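Local structure of exodeoxyribonuclease III (2JC4) at residues L143-C156 with H167-L179. The protein probably degrades double-stranded DNA from its 3' ends as a metal-dependent DNA-repair exonuclease, using magnesium or manganese ions. Residues are numbered along the deposited sequence; the frame is centred on the assembly and turned at random. Where two conformers were deposited one is given.
With ACT (acetate ion), chain F.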
# COMPACT_ATOMS: atom_id res chain seq x y z
N LEU A 143 -7.51 4.54 1.75
CA LEU A 143 -7.15 3.13 1.85
C LEU A 143 -6.01 2.89 0.87
O LEU A 143 -6.21 3.02 -0.35
CB LEU A 143 -8.36 2.21 1.51
CG LEU A 143 -8.10 0.71 1.24
CD1 LEU A 143 -7.67 0.03 2.53
CD2 LEU A 143 -9.31 -0.03 0.62
N LEU A 144 -4.82 2.56 1.38
CA LEU A 144 -3.64 2.49 0.49
C LEU A 144 -2.69 1.39 0.89
O LEU A 144 -2.75 0.89 2.02
CB LEU A 144 -2.89 3.85 0.43
CG LEU A 144 -2.03 4.31 1.63
CD1 LEU A 144 -1.48 5.71 1.37
CD2 LEU A 144 -2.79 4.30 3.01
N GLY A 145 -1.82 1.00 -0.04
CA GLY A 145 -0.88 -0.07 0.27
C GLY A 145 -0.59 -0.91 -0.96
O GLY A 145 -0.79 -0.47 -2.10
N ASP A 146 -0.05 -2.10 -0.70
CA ASP A 146 0.26 -3.05 -1.74
C ASP A 146 -0.94 -3.95 -1.80
O ASP A 146 -1.21 -4.70 -0.86
CB ASP A 146 1.50 -3.82 -1.31
CG ASP A 146 1.91 -4.89 -2.31
OD1 ASP A 146 1.21 -5.10 -3.34
OD2 ASP A 146 2.96 -5.50 -2.04
N PHE A 147 -1.70 -3.84 -2.90
CA PHE A 147 -2.93 -4.59 -3.04
C PHE A 147 -2.63 -5.92 -3.74
O PHE A 147 -3.46 -6.80 -3.68
CB PHE A 147 -4.00 -3.81 -3.84
CG PHE A 147 -4.58 -2.67 -3.08
CD1 PHE A 147 -3.86 -1.47 -2.97
CD2 PHE A 147 -5.85 -2.77 -2.46
CE1 PHE A 147 -4.35 -0.39 -2.24
CE2 PHE A 147 -6.36 -1.68 -1.74
CZ PHE A 147 -5.60 -0.48 -1.65
N ASN A 148 -1.44 -6.07 -4.33
CA ASN A 148 -1.11 -7.31 -5.05
C ASN A 148 -2.16 -7.65 -6.10
O ASN A 148 -2.38 -8.80 -6.41
CB ASN A 148 -0.93 -8.48 -4.06
CG ASN A 148 0.50 -8.62 -3.61
OD1 ASN A 148 1.43 -8.71 -4.45
ND2 ASN A 148 0.71 -8.63 -2.30
N ILE A 149 -2.78 -6.59 -6.64
CA ILE A 149 -3.74 -6.71 -7.73
C ILE A 149 -3.49 -5.54 -8.68
O ILE A 149 -3.40 -4.34 -8.25
CB ILE A 149 -5.23 -6.71 -7.25
CG1 ILE A 149 -5.54 -7.91 -6.34
CG2 ILE A 149 -6.21 -6.65 -8.51
CD1 ILE A 149 -6.91 -7.78 -5.67
N ALA A 150 -3.40 -5.90 -9.96
CA ALA A 150 -3.23 -4.98 -11.07
C ALA A 150 -4.60 -4.77 -11.71
O ALA A 150 -5.15 -5.69 -12.33
CB ALA A 150 -2.24 -5.58 -12.06
N PRO A 151 -5.20 -3.60 -11.51
CA PRO A 151 -6.63 -3.43 -11.84
C PRO A 151 -7.08 -3.71 -13.28
O PRO A 151 -8.21 -4.18 -13.45
CB PRO A 151 -6.90 -1.97 -11.46
CG PRO A 151 -5.95 -1.72 -10.31
CD PRO A 151 -4.67 -2.39 -10.86
N ALA A 152 -6.25 -3.40 -14.28
CA ALA A 152 -6.64 -3.63 -15.70
C ALA A 152 -5.41 -4.01 -16.50
O ALA A 152 -4.29 -3.98 -15.96
CB ALA A 152 -7.32 -2.39 -16.26
N ASP A 153 -5.55 -4.36 -17.78
CA ASP A 153 -4.34 -4.81 -18.53
C ASP A 153 -3.25 -3.75 -18.74
O ASP A 153 -2.09 -4.08 -18.88
CB ASP A 153 -4.73 -5.52 -19.84
CG ASP A 153 -5.10 -7.00 -19.63
OD1 ASP A 153 -4.79 -7.61 -18.57
OD2 ASP A 153 -5.68 -7.55 -20.57
N ALA A 154 -3.61 -2.47 -18.72
CA ALA A 154 -2.58 -1.42 -18.75
C ALA A 154 -1.62 -1.49 -17.54
O ALA A 154 -0.54 -0.88 -17.56
CB ALA A 154 -3.24 -0.04 -18.83
N ASP A 155 -2.01 -2.24 -16.51
CA ASP A 155 -1.27 -2.39 -15.24
C ASP A 155 -0.42 -3.66 -15.18
O ASP A 155 0.21 -3.93 -14.19
CB ASP A 155 -2.28 -2.39 -14.07
CG ASP A 155 -3.13 -1.14 -14.08
OD1 ASP A 155 -2.56 -0.05 -14.31
OD2 ASP A 155 -4.35 -1.21 -13.86
N CYS A 156 -0.47 -4.48 -16.24
CA CYS A 156 0.36 -5.70 -16.33
C CYS A 156 1.16 -5.66 -17.64
O CYS A 156 0.54 -5.66 -18.71
CB CYS A 156 -0.55 -6.94 -16.30
SG CYS A 156 -1.62 -7.10 -14.83
N HIS A 167 -2.17 -11.77 -9.68
CA HIS A 167 -2.16 -10.30 -9.76
C HIS A 167 -3.05 -9.70 -10.83
O HIS A 167 -3.57 -8.61 -10.64
CB HIS A 167 -0.75 -9.68 -9.87
CG HIS A 167 0.21 -10.15 -8.83
ND1 HIS A 167 -0.10 -10.18 -7.48
CD2 HIS A 167 1.47 -10.66 -8.94
CE1 HIS A 167 0.93 -10.67 -6.81
NE2 HIS A 167 1.90 -10.95 -7.67
N CYS A 168 -3.20 -10.41 -11.96
CA CYS A 168 -3.91 -9.87 -13.13
C CYS A 168 -5.17 -10.64 -13.54
O CYS A 168 -5.67 -10.44 -14.66
CB CYS A 168 -2.93 -9.85 -14.31
SG CYS A 168 -1.43 -8.93 -13.96
N SER A 169 -5.67 -11.52 -12.68
CA SER A 169 -6.86 -12.32 -13.01
C SER A 169 -8.16 -11.52 -12.91
O SER A 169 -8.28 -10.53 -12.15
CB SER A 169 -6.96 -13.60 -12.14
OG SER A 169 -7.33 -13.28 -10.80
N SER A 170 -9.14 -11.96 -13.69
CA SER A 170 -10.48 -11.38 -13.67
C SER A 170 -11.10 -11.38 -12.27
O SER A 170 -11.69 -10.38 -11.81
CB SER A 170 -11.37 -12.09 -14.70
OG SER A 170 -11.52 -13.49 -14.40
N VAL A 171 -10.93 -12.48 -11.54
CA VAL A 171 -11.52 -12.51 -10.19
C VAL A 171 -10.83 -11.54 -9.21
O VAL A 171 -11.51 -10.87 -8.44
CB VAL A 171 -11.65 -13.95 -9.62
CG1 VAL A 171 -10.26 -14.60 -9.42
CG2 VAL A 171 -12.50 -13.95 -8.36
N GLU A 172 -9.51 -11.49 -9.24
CA GLU A 172 -8.76 -10.51 -8.42
C GLU A 172 -9.21 -9.11 -8.78
O GLU A 172 -9.42 -8.25 -7.89
CB GLU A 172 -7.26 -10.65 -8.66
CG GLU A 172 -6.62 -11.81 -7.90
CD GLU A 172 -5.20 -12.12 -8.42
OE1 GLU A 172 -5.08 -12.53 -9.59
OE2 GLU A 172 -4.21 -11.94 -7.68
N ARG A 173 -9.40 -8.86 -10.08
CA ARG A 173 -9.85 -7.53 -10.49
C ARG A 173 -11.25 -7.22 -9.95
O ARG A 173 -11.54 -6.08 -9.56
CB ARG A 173 -9.73 -7.37 -12.01
CG ARG A 173 -8.29 -7.30 -12.42
CD ARG A 173 -8.11 -7.41 -13.92
NE ARG A 173 -6.70 -7.10 -14.23
CZ ARG A 173 -6.13 -7.34 -15.41
NH1 ARG A 173 -6.85 -7.89 -16.39
NH2 ARG A 173 -4.86 -7.00 -15.61
N GLN A 174 -12.08 -8.25 -9.83
CA GLN A 174 -13.37 -8.08 -9.16
C GLN A 174 -13.25 -7.73 -7.68
O GLN A 174 -14.01 -6.88 -7.19
CB GLN A 174 -14.29 -9.29 -9.33
CG GLN A 174 -15.77 -8.98 -8.89
CD GLN A 174 -16.35 -7.73 -9.58
OE1 GLN A 174 -16.48 -7.68 -10.82
NE2 GLN A 174 -16.72 -6.74 -8.79
N TRP A 175 -12.30 -8.33 -6.97
CA TRP A 175 -12.06 -7.98 -5.56
C TRP A 175 -11.61 -6.53 -5.43
O TRP A 175 -12.07 -5.83 -4.52
CB TRP A 175 -11.04 -8.91 -4.88
CG TRP A 175 -11.43 -10.35 -5.00
CD1 TRP A 175 -12.70 -10.86 -5.20
CD2 TRP A 175 -10.54 -11.48 -4.93
NE1 TRP A 175 -12.63 -12.24 -5.28
CE2 TRP A 175 -11.32 -12.64 -5.13
CE3 TRP A 175 -9.16 -11.62 -4.77
CZ2 TRP A 175 -10.77 -13.92 -5.14
CZ3 TRP A 175 -8.60 -12.90 -4.80
CH2 TRP A 175 -9.41 -14.02 -4.97
N PHE A 176 -10.78 -6.06 -6.35
CA PHE A 176 -10.37 -4.67 -6.35
C PHE A 176 -11.58 -3.77 -6.65
O PHE A 176 -11.78 -2.74 -5.99
CB PHE A 176 -9.23 -4.44 -7.36
CG PHE A 176 -8.73 -3.00 -7.40
CD1 PHE A 176 -7.88 -2.52 -6.40
CD2 PHE A 176 -9.13 -2.14 -8.41
CE1 PHE A 176 -7.42 -1.21 -6.43
CE2 PHE A 176 -8.67 -0.81 -8.43
CZ PHE A 176 -7.80 -0.37 -7.45
N GLN A 177 -12.41 -4.18 -7.60
CA GLN A 177 -13.63 -3.44 -7.92
C GLN A 177 -14.56 -3.37 -6.71
O GLN A 177 -15.20 -2.32 -6.48
CB GLN A 177 -14.33 -4.00 -9.18
CG GLN A 177 -15.52 -3.14 -9.73
CD GLN A 177 -15.09 -1.74 -10.12
OE1 GLN A 177 -14.16 -1.58 -10.91
NE2 GLN A 177 -15.74 -0.72 -9.57
N ASN A 178 -14.61 -4.43 -5.91
CA ASN A 178 -15.47 -4.41 -4.72
C ASN A 178 -15.10 -3.31 -3.72
O ASN A 178 -15.95 -2.80 -2.98
CB ASN A 178 -15.50 -5.76 -4.03
CG ASN A 178 -16.09 -6.85 -4.90
OD1 ASN A 178 -16.79 -6.57 -5.85
ND2 ASN A 178 -15.83 -8.12 -4.55
N LEU A 179 -13.83 -2.96 -3.66
CA LEU A 179 -13.36 -1.84 -2.83
C LEU A 179 -13.78 -0.49 -3.44
O LEU A 179 -14.32 0.35 -2.75
CB LEU A 179 -11.84 -1.93 -2.65
CG LEU A 179 -11.31 -3.11 -1.84
CD1 LEU A 179 -9.77 -3.17 -1.93
CD2 LEU A 179 -11.79 -3.08 -0.35
C ACT F . 5.00 -10.10 -6.37
O ACT F . 4.48 -11.16 -6.77
OXT ACT F . 6.00 -10.20 -5.61
CH3 ACT F . 4.40 -8.82 -6.80
O HOH W 1 -10.10 -3.77 -11.45
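Phe176 and Pro151 pack tightly where helix 170-179 crosses the loop after strand 143-144: Pro151 CG lies over one face of the Phe176 ring, 3.7 Å from its centroid, a CH-pi contact. The edge of the same ring points at the face of Phe147 in a T-shaped pair, planes at 89°. CG of Phe176, anti to the backbone N (chi1 -179°), turns the ring so that its face meets Pro151 and its edge meets Phe147. Ile149 lies against the first turns of the helix, its CD1 3.4 Å from Glu172 O, while Leu179 CD1 touches the rim of Phe147 at CE2 and its CD2 meets Leu143 CD2.

Several backbone polar atoms are paired across the contact. Ala150 N gives a nearly straight bond to His167 O (2.8 Å), and His167 ND1 donates to Asn148 O from above the carbonyl plane, 2.9 Å; Lys120 also reaches that oxygen and bridges to Glu172, which forms a capping box with Ser169. The extended chain of Arg173 sends NE to Ala150 O (2.8 Å). This bond and those to Asp153 OD1 lie in the guanidinium plane and set its rotation; Cys168 O covers one face, Ala152 C the opposite one toward the rim. The buried disulfide Cys156-Cys168 ties the loop covalently to the residues before the helix.

Toward solvent the contact thins to Ala152 and Asp153. There NH1 and NH2 of Arg173 both grip the single atom Asp153 OD1, each at 3.0 Å, in a bent, end-on salt bridge; Asp153 is exposed, Arg173 only partly so.

At the active-site end His167 NE2 hydrogen-bonds an acetate ion, probably from the crystallisation liquor, which Asn108 also holds. Asn148, the predicted transition-state stabilizer, hangs its amide from Cys106 O, and an Asx turn from Asp146 OD1 holds its backbone N: the Asp-Phe-Asn active-site loop of the AP/ExoA family within the DNase I-like fold.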